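Local coordinates for DNA polymerase III subunit beta (Deinococcus radiodurans, PDB 4TRT) that closes as a head-to-tail dimeric ring around DNA, a sliding clamp that probably holds DNA polymerases on the template so that they copy processively, at the interface of chains A and B. Coordinates in Å, arbitrary orientation; residue numbers count along the deposited sequence, not the author numbering. Chains: chain A/B, DNA polymerase III subunit beta.

Contacts 1 and 2 are neighbouring stretches of one of the two equivalent joints that close the clamp ring. The centres of their C-alpha atoms lie about 9 Å apart. Both use strand 103-108 of chain A against strand 294-301 of chain B, and they share A:Lys106 and B:Leu267. Contact 2 is the run of the intermolecular sheet; contact 1 is the end of it, where helix 72-81 of chain A also meets chain B. Two-fold symmetry repeats the pair with the chains exchanged, so that the head-to-tail dimer closes around DNA.

Contact 1: the interface of chains A and B. Residues chain A 74, 78, 106-108; chain B 266-267, 292-294.
Leucine packing beside the end of a strand pairing gives this patch of the clamp's dimer interface its two characters. The tight part is A:Leu74, on helix 72-81, whose CG stands anti to the backbone N (chi1 177°) and sends its two methyls to different neighbours. CD2 presses on the CB of B:Tyr293 at 3.4 Å, the two side chains crossing obliquely, so that the root of the tyrosine rather than its hydroxyl tip takes the contact. A:Leu74 and B:Val266 pass each other head to tail, CD1 of the leucine 3.6 Å from CG1 of the valine. B:Leu267 crosses A:Leu74 at about a right angle, bringing its CD2 to 4.0 Å from A:Leu74 CD2, while its other methyl, CD1, faces the carbonyl O of A:Lys106. An alanine in place of A:Leu74 would lose both methyls and would probably loosen the packing against B:Tyr293, B:Val266 and B:Leu267. A:Ile78, one turn along, fits more loosely, its CD1 4.4 Å from B:Leu267 CD2. Away from the leucine packing, where a water joins the contact, the backbone does the work: A:Gln108 N donates to B:Tyr293 O at 3.0 Å, nearly straight at the hydrogen (168°) but from above the carbonyl plane. The water links that same oxygen to A:Gln108 O, so the tyrosine carbonyl is held twice. With A:Leu107 bridged antiparallel to B:Gly294, the patch finishes the shared sheet and packs a helix beside it, which probably helps to keep the ring shut.

Contact 2: the interface of chains A and B. Residues chain A 102-106; chain B 263-264, 267, 295-299.
Edge-to-edge pairing of antiparallel strands makes this a continuous beta-sheet interface, in which strand 103-108 of chain A and strand 294-301 of chain B join the two subunits of the clamp into a ring. The firm backbone bonds here form two reciprocal pairs. A:Asp104 N donates to B:Gln297 O at 2.9 Å, nearly along the C=O axis, and B:Gln297 N returns a bond to A:Asp104 O from above the carbonyl plane. Two residues further along, A:Lys106 N reaches B:Arg295 O at 2.7 Å, again almost along the axis, while B:Arg295 N meets A:Lys106 O in the carbonyl plane.

Beneath the strands, A:Phe105 is the main apolar plug; its CG, anti to the carbonyl carbon (chi1 -77°), turns the ring against B:Ala296 and towards helix 254-265. The methyl CB of B:Ala296 sits over a face of its ring, 3.7 Å from the centroid, in a CH-pi contact. The edge of the ring meets the backbone of B:Arg263 at the end of helix 254-265, with CE2 3.3 Å from the carbonyl O. The guanidinium of B:Arg263 stands almost perpendicular to the ring, and its NH1 makes a salt bridge to B:Asp298 OD2 at 2.7 Å, which probably steadies both side chains beside A:Ser103.

On the other side of the sheet A:Lys106 and B:Arg295 extend alongside one another from the same face; A:Lys106 NZ is met by the syn lone pair of A:Asp104 OD1, which would probably ease repulsion from the arginine. The aliphatic A:Lys106 CG lies over the centre of the B:Arg295 guanidinium, 4.0 Å from CZ.

Contact 1: the interface of chains A and B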
ATOM      1  N   LEU A  74      15.493  12.253  -7.082  1.00 34.63           N
ATOM      2  CA  LEU A  74      15.080  12.825  -8.351  1.00 34.84           C
ATOM      3  C   LEU A  74      15.682  12.051  -9.531  1.00 33.27           C
ATOM      4  O   LEU A  74      14.982  11.743 -10.472  1.00 32.18           O
ATOM      5  CB  LEU A  74      15.461  14.309  -8.426  1.00 38.20           C
ATOM      6  CG  LEU A  74      15.145  15.025  -9.741  1.00 37.99           C
ATOM      7  CD1 LEU A  74      13.668  14.842 -10.081  1.00 40.67           C
ATOM      8  CD2 LEU A  74      15.471  16.504  -9.615  1.00 40.35           C
ATOM      9  N   ILE A  78      13.591   9.959 -12.371  1.00 31.91           N
ATOM     10  CA  ILE A  78      13.695  10.270 -13.800  1.00 31.88           C
ATOM     11  C   ILE A  78      14.038   8.996 -14.593  1.00 32.71           C
ATOM     12  O   ILE A  78      13.419   8.702 -15.621  1.00 30.75           O
ATOM     13  CB  ILE A  78      14.741  11.374 -14.026  1.00 32.60           C
ATOM     14  CG1 ILE A  78      14.176  12.734 -13.600  1.00 34.44           C
ATOM     15  CG2 ILE A  78      15.220  11.402 -15.470  1.00 35.61           C
ATOM     16  CD1 ILE A  78      15.244  13.828 -13.571  1.00 36.29           C
ATOM     17  N   LYS A 106      17.391  17.078 -18.159  1.00 38.11           N
ATOM     18  CA  LYS A 106      18.599  17.743 -17.667  1.00 40.45           C
ATOM     19  C   LYS A 106      18.487  17.908 -16.167  1.00 40.74           C
ATOM     20  O   LYS A 106      17.503  18.461 -15.700  1.00 41.80           O
ATOM     21  CB  LYS A 106      18.768  19.154 -18.263  1.00 43.00           C
ATOM     22  CG  LYS A 106      18.562  19.302 -19.755  1.00 47.32           C
ATOM     23  CD  LYS A 106      19.576  18.548 -20.581  1.00 46.57           C
ATOM     24  CE  LYS A 106      19.503  19.010 -22.032  1.00 51.19           C
ATOM     25  NZ  LYS A 106      20.097  18.020 -22.965  1.00 51.08           N
ATOM     26  N   LEU A 107      19.486  17.443 -15.419  1.00 38.46           N
ATOM     27  CA  LEU A 107      19.569  17.691 -13.979  1.00 38.33           C
ATOM     28  C   LEU A 107      20.772  18.583 -13.654  1.00 40.29           C
ATOM     29  O   LEU A 107      21.881  18.345 -14.144  1.00 36.07           O
ATOM     30  CB  LEU A 107      19.762  16.392 -13.195  1.00 40.14           C
ATOM     31  CG  LEU A 107      18.645  15.392 -12.994  1.00 42.94           C
ATOM     32  CD1 LEU A 107      18.318  14.780 -14.347  1.00 48.76           C
ATOM     33  CD2 LEU A 107      19.092  14.320 -12.004  1.00 44.80           C
ATOM     34  N   GLN A 108      20.545  19.600 -12.826  1.00 40.14           N
ATOM     35  CA  GLN A 108      21.641  20.372 -12.265  1.00 40.78           C
ATOM     36  C   GLN A 108      22.464  19.497 -11.331  1.00 36.89           C
ATOM     37  O   GLN A 108      21.910  18.813 -10.483  1.00 36.59           O
ATOM     38  CB  GLN A 108      21.108  21.581 -11.495  1.00 45.92           C
ATOM     39  CG  GLN A 108      20.610  22.680 -12.416  1.00 51.55           C
ATOM     40  CD  GLN A 108      21.704  23.289 -13.281  1.00 55.12           C
ATOM     41  OE1 GLN A 108      22.670  23.883 -12.784  1.00 62.92           O
ATOM     42  NE2 GLN A 108      21.548  23.149 -14.591  1.00 58.06           N
TER
ATOM     43  N   VAL B 266       7.637  15.872 -13.666  1.00 36.89           N
ATOM     44  CA  VAL B 266       8.484  15.720 -12.499  1.00 37.55           C
ATOM     45  C   VAL B 266       9.424  16.912 -12.325  1.00 37.25           C
ATOM     46  O   VAL B 266       9.777  17.225 -11.206  1.00 38.78           O
ATOM     47  CB  VAL B 266       9.310  14.408 -12.546  1.00 38.01           C
ATOM     48  CG1 VAL B 266      10.367  14.402 -11.460  1.00 39.55           C
ATOM     49  CG2 VAL B 266       8.398  13.182 -12.426  1.00 36.21           C
ATOM     50  N   LEU B 267       9.832  17.568 -13.413  1.00 37.04           N
ATOM     51  CA  LEU B 267      10.750  18.716 -13.308  1.00 39.43           C
ATOM     52  C   LEU B 267      10.063  20.100 -13.235  1.00 39.98           C
ATOM     53  O   LEU B 267      10.748  21.117 -13.189  1.00 39.64           O
ATOM     54  CB  LEU B 267      11.815  18.676 -14.419  1.00 40.64           C
ATOM     55  CG  LEU B 267      12.888  17.599 -14.200  1.00 42.24           C
ATOM     56  CD1 LEU B 267      13.872  17.569 -15.344  1.00 48.09           C
ATOM     57  CD2 LEU B 267      13.645  17.827 -12.897  1.00 46.82           C
ATOM     58  N   ASP B 292      13.662  24.470 -10.616  1.00 47.67           N
ATOM     59  CA  ASP B 292      14.940  24.703  -9.954  1.00 51.46           C
ATOM     60  C   ASP B 292      15.931  23.539 -10.074  1.00 49.30           C
ATOM     61  O   ASP B 292      17.135  23.752  -9.977  1.00 49.28           O
ATOM     62  CB  ASP B 292      14.709  25.020  -8.478  1.00 56.16           C
ATOM     63  CG  ASP B 292      14.031  26.369  -8.264  1.00 60.81           C
ATOM     64  OD1 ASP B 292      14.297  27.313  -9.040  1.00 61.07           O
ATOM     65  OD2 ASP B 292      13.240  26.476  -7.305  1.00 63.97           O
ATOM     66  N   TYR B 293      15.426  22.325 -10.268  1.00 46.35           N
ATOM     67  CA  TYR B 293      16.271  21.124 -10.286  1.00 47.00           C
ATOM     68  C   TYR B 293      16.759  20.740 -11.671  1.00 43.75           C
ATOM     69  O   TYR B 293      17.743  19.994 -11.807  1.00 42.61           O
ATOM     70  CB  TYR B 293      15.526  19.946  -9.666  1.00 47.68           C
ATOM     71  CG  TYR B 293      15.221  20.172  -8.213  1.00 52.04           C
ATOM     72  CD1 TYR B 293      16.187  19.954  -7.241  1.00 56.49           C
ATOM     73  CD2 TYR B 293      13.973  20.616  -7.808  1.00 53.88           C
ATOM     74  CE1 TYR B 293      15.917  20.175  -5.900  1.00 59.33           C
ATOM     75  CE2 TYR B 293      13.695  20.847  -6.471  1.00 57.20           C
ATOM     76  CZ  TYR B 293      14.668  20.617  -5.528  1.00 60.12           C
ATOM     77  OH  TYR B 293      14.390  20.835  -4.204  1.00 68.96           O
ATOM     78  N   GLY B 294      16.068  21.236 -12.689  1.00 40.57           N
ATOM     79  CA  GLY B 294      16.449  20.952 -14.055  1.00 41.03           C
ATOM     80  C   GLY B 294      15.314  21.182 -15.020  1.00 40.31           C
ATOM     81  O   GLY B 294      14.415  21.986 -14.754  1.00 39.30           O
TER
HETATM   82  O   HOH W   1      19.163  18.778  -9.873  1.00 37.44           O

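Contact 2: the interface of chains A and B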
ATOM      1  N   GLY A 102      12.800   9.750 -27.391  1.00 38.08           N
ATOM      2  CA  GLY A 102      12.303  11.112 -27.459  1.00 39.19           C
ATOM      3  C   GLY A 102      12.462  11.889 -26.152  1.00 38.65           C
ATOM      4  O   GLY A 102      12.197  13.089 -26.133  1.00 39.44           O
ATOM      5  N   SER A 103      12.882  11.211 -25.075  1.00 35.01           N
ATOM      6  CA  SER A 103      13.026  11.823 -23.762  1.00 36.36           C
ATOM      7  C   SER A 103      14.411  12.447 -23.596  1.00 35.52           C
ATOM      8  O   SER A 103      15.421  11.799 -23.861  1.00 34.54           O
ATOM      9  CB  SER A 103      12.850  10.784 -22.640  1.00 36.32           C
ATOM     10  OG  SER A 103      11.511  10.350 -22.551  1.00 39.40           O
ATOM     11  N   ASP A 104      14.447  13.682 -23.117  1.00 34.48           N
ATOM     12  CA  ASP A 104      15.706  14.398 -22.856  1.00 36.31           C
ATOM     13  C   ASP A 104      15.534  15.162 -21.555  1.00 35.17           C
ATOM     14  O   ASP A 104      14.776  16.117 -21.514  1.00 34.63           O
ATOM     15  CB  ASP A 104      16.000  15.367 -24.015  1.00 40.80           C
ATOM     16  CG  ASP A 104      17.376  16.021 -23.922  1.00 44.55           C
ATOM     17  OD1 ASP A 104      18.105  15.841 -22.920  1.00 47.15           O
ATOM     18  OD2 ASP A 104      17.726  16.752 -24.870  1.00 52.58           O
ATOM     19  N   PHE A 105      16.200  14.701 -20.496  1.00 32.19           N
ATOM     20  CA  PHE A 105      16.079  15.284 -19.170  1.00 33.70           C
ATOM     21  C   PHE A 105      17.422  15.920 -18.809  1.00 36.45           C
ATOM     22  O   PHE A 105      18.461  15.379 -19.142  1.00 37.62           O
ATOM     23  CB  PHE A 105      15.677  14.199 -18.145  1.00 32.38           C
ATOM     24  CG  PHE A 105      14.226  13.826 -18.207  1.00 33.01           C
ATOM     25  CD1 PHE A 105      13.728  13.088 -19.263  1.00 34.61           C
ATOM     26  CD2 PHE A 105      13.351  14.244 -17.225  1.00 34.17           C
ATOM     27  CE1 PHE A 105      12.371  12.778 -19.339  1.00 35.03           C
ATOM     28  CE2 PHE A 105      12.012  13.916 -17.276  1.00 33.59           C
ATOM     29  CZ  PHE A 105      11.519  13.203 -18.344  1.00 34.49           C
ATOM     30  N   LYS A 106      17.391  17.078 -18.159  1.00 38.11           N
ATOM     31  CA  LYS A 106      18.599  17.743 -17.667  1.00 40.45           C
ATOM     32  C   LYS A 106      18.487  17.908 -16.167  1.00 40.74           C
ATOM     33  O   LYS A 106      17.503  18.461 -15.700  1.00 41.80           O
ATOM     34  CB  LYS A 106      18.768  19.154 -18.263  1.00 43.00           C
ATOM     35  CG  LYS A 106      18.562  19.302 -19.755  1.00 47.32           C
ATOM     36  CD  LYS A 106      19.576  18.548 -20.581  1.00 46.57           C
ATOM     37  CE  LYS A 106      19.503  19.010 -22.032  1.00 51.19           C
ATOM     38  NZ  LYS A 106      20.097  18.020 -22.965  1.00 51.08           N
TER
ATOM     39  N   ARG B 263       6.065  11.876 -16.911  1.00 33.55           N
ATOM     40  CA  ARG B 263       7.506  11.929 -16.756  1.00 35.51           C
ATOM     41  C   ARG B 263       8.072  13.353 -16.825  1.00 34.56           C
ATOM     42  O   ARG B 263       8.930  13.700 -16.019  1.00 35.71           O
ATOM     43  CB  ARG B 263       8.223  10.970 -17.726  1.00 35.91           C
ATOM     44  CG  ARG B 263       8.215  11.338 -19.192  1.00 35.27           C
ATOM     45  CD  ARG B 263       9.130  10.400 -19.983  1.00 36.02           C
ATOM     46  NE  ARG B 263       8.658   9.021 -19.928  1.00 36.46           N
ATOM     47  CZ  ARG B 263       7.829   8.458 -20.809  1.00 35.56           C
ATOM     48  NH1 ARG B 263       7.379   9.123 -21.868  1.00 36.28           N
ATOM     49  NH2 ARG B 263       7.453   7.202 -20.635  1.00 37.14           N
ATOM     50  N   VAL B 264       7.576  14.173 -17.752  1.00 34.18           N
ATOM     51  CA  VAL B 264       8.070  15.546 -17.911  1.00 34.11           C
ATOM     52  C   VAL B 264       7.698  16.426 -16.698  1.00 34.78           C
ATOM     53  O   VAL B 264       8.494  17.250 -16.260  1.00 34.22           O
ATOM     54  CB  VAL B 264       7.584  16.162 -19.246  1.00 34.85           C
ATOM     55  CG1 VAL B 264       7.750  17.682 -19.281  1.00 33.75           C
ATOM     56  CG2 VAL B 264       8.317  15.516 -20.419  1.00 33.41           C
ATOM     57  N   LEU B 267       9.832  17.568 -13.413  1.00 37.04           N
ATOM     58  CA  LEU B 267      10.750  18.716 -13.308  1.00 39.43           C
ATOM     59  C   LEU B 267      10.063  20.100 -13.235  1.00 39.98           C
ATOM     60  O   LEU B 267      10.748  21.117 -13.189  1.00 39.64           O
ATOM     61  CB  LEU B 267      11.815  18.676 -14.419  1.00 40.64           C
ATOM     62  CG  LEU B 267      12.888  17.599 -14.200  1.00 42.24           C
ATOM     63  CD1 LEU B 267      13.872  17.569 -15.344  1.00 48.09           C
ATOM     64  CD2 LEU B 267      13.645  17.827 -12.897  1.00 46.82           C
ATOM     65  N   ARG B 295      15.333  20.429 -16.116  1.00 38.38           N
ATOM     66  CA  ARG B 295      14.461  20.663 -17.240  1.00 38.95           C
ATOM     67  C   ARG B 295      14.210  19.343 -17.956  1.00 37.00           C
ATOM     68  O   ARG B 295      15.072  18.471 -17.936  1.00 35.54           O
ATOM     69  CB  ARG B 295      15.193  21.612 -18.180  1.00 45.69           C
ATOM     70  CG  ARG B 295      14.331  22.356 -19.156  1.00 52.02           C
ATOM     71  CD  ARG B 295      15.167  22.761 -20.367  1.00 55.40           C
ATOM     72  NE  ARG B 295      16.556  23.094 -20.035  1.00 56.22           N
ATOM     73  CZ  ARG B 295      17.594  22.980 -20.864  1.00 59.65           C
ATOM     74  NH1 ARG B 295      17.425  22.536 -22.105  1.00 60.58           N
ATOM     75  NH2 ARG B 295      18.820  23.299 -20.445  1.00 61.71           N
ATOM     76  N   ALA B 296      13.034  19.195 -18.554  1.00 33.13           N
ATOM     77  CA  ALA B 296      12.656  17.959 -19.221  1.00 34.56           C
ATOM     78  C   ALA B 296      11.908  18.260 -20.499  1.00 35.05           C
ATOM     79  O   ALA B 296      11.186  19.258 -20.599  1.00 32.77           O
ATOM     80  CB  ALA B 296      11.769  17.091 -18.313  1.00 33.05           C
ATOM     81  N   GLN B 297      12.069  17.356 -21.460  1.00 36.32           N
ATOM     82  CA  GLN B 297      11.334  17.423 -22.705  1.00 36.85           C
ATOM     83  C   GLN B 297      11.092  16.003 -23.247  1.00 34.47           C
ATOM     84  O   GLN B 297      11.977  15.124 -23.137  1.00 29.50           O
ATOM     85  CB  GLN B 297      12.156  18.309 -23.641  1.00 43.21           C
ATOM     86  CG  GLN B 297      11.932  18.163 -25.122  1.00 48.77           C
ATOM     87  CD  GLN B 297      12.975  18.946 -25.908  1.00 51.86           C
ATOM     88  OE1 GLN B 297      13.373  20.042 -25.512  1.00 54.72           O
ATOM     89  NE2 GLN B 297      13.440  18.369 -27.015  1.00 54.24           N
ATOM     90  N   ASP B 298       9.893  15.782 -23.782  1.00 32.39           N
ATOM     91  CA  ASP B 298       9.534  14.546 -24.492  1.00 35.27           C
ATOM     92  C   ASP B 298       8.794  14.910 -25.803  1.00 36.59           C
ATOM     93  O   ASP B 298       8.001  15.850 -25.843  1.00 34.46           O
ATOM     94  CB  ASP B 298       8.655  13.666 -23.602  1.00 38.27           C
ATOM     95  CG  ASP B 298       8.850  12.169 -23.848  1.00 46.46           C
ATOM     96  OD1 ASP B 298       9.545  11.776 -24.829  1.00 50.06           O
ATOM     97  OD2 ASP B 298       8.270  11.386 -23.065  1.00 51.13           O
ATOM     98  N   THR B 299       9.080  14.188 -26.881  1.00 34.51           N
ATOM     99  CA  THR B 299       8.470  14.459 -28.176  1.00 35.97           C
ATOM    100  C   THR B 299       7.702  13.216 -28.663  1.00 37.45           C
ATOM    101  O   THR B 299       8.236  12.098 -28.628  1.00 36.48           O
ATOM    102  CB  THR B 299       9.519  14.881 -29.237  1.00 38.89           C
ATOM    103  OG1 THR B 299      10.255  16.032 -28.786  1.00 38.77           O
ATOM    104  CG2 THR B 299       8.820  15.247 -30.550  1.00 41.00           C
TER
HETATM  105  O   HOH W   2      12.394  15.423 -27.063  1.00 49.78           O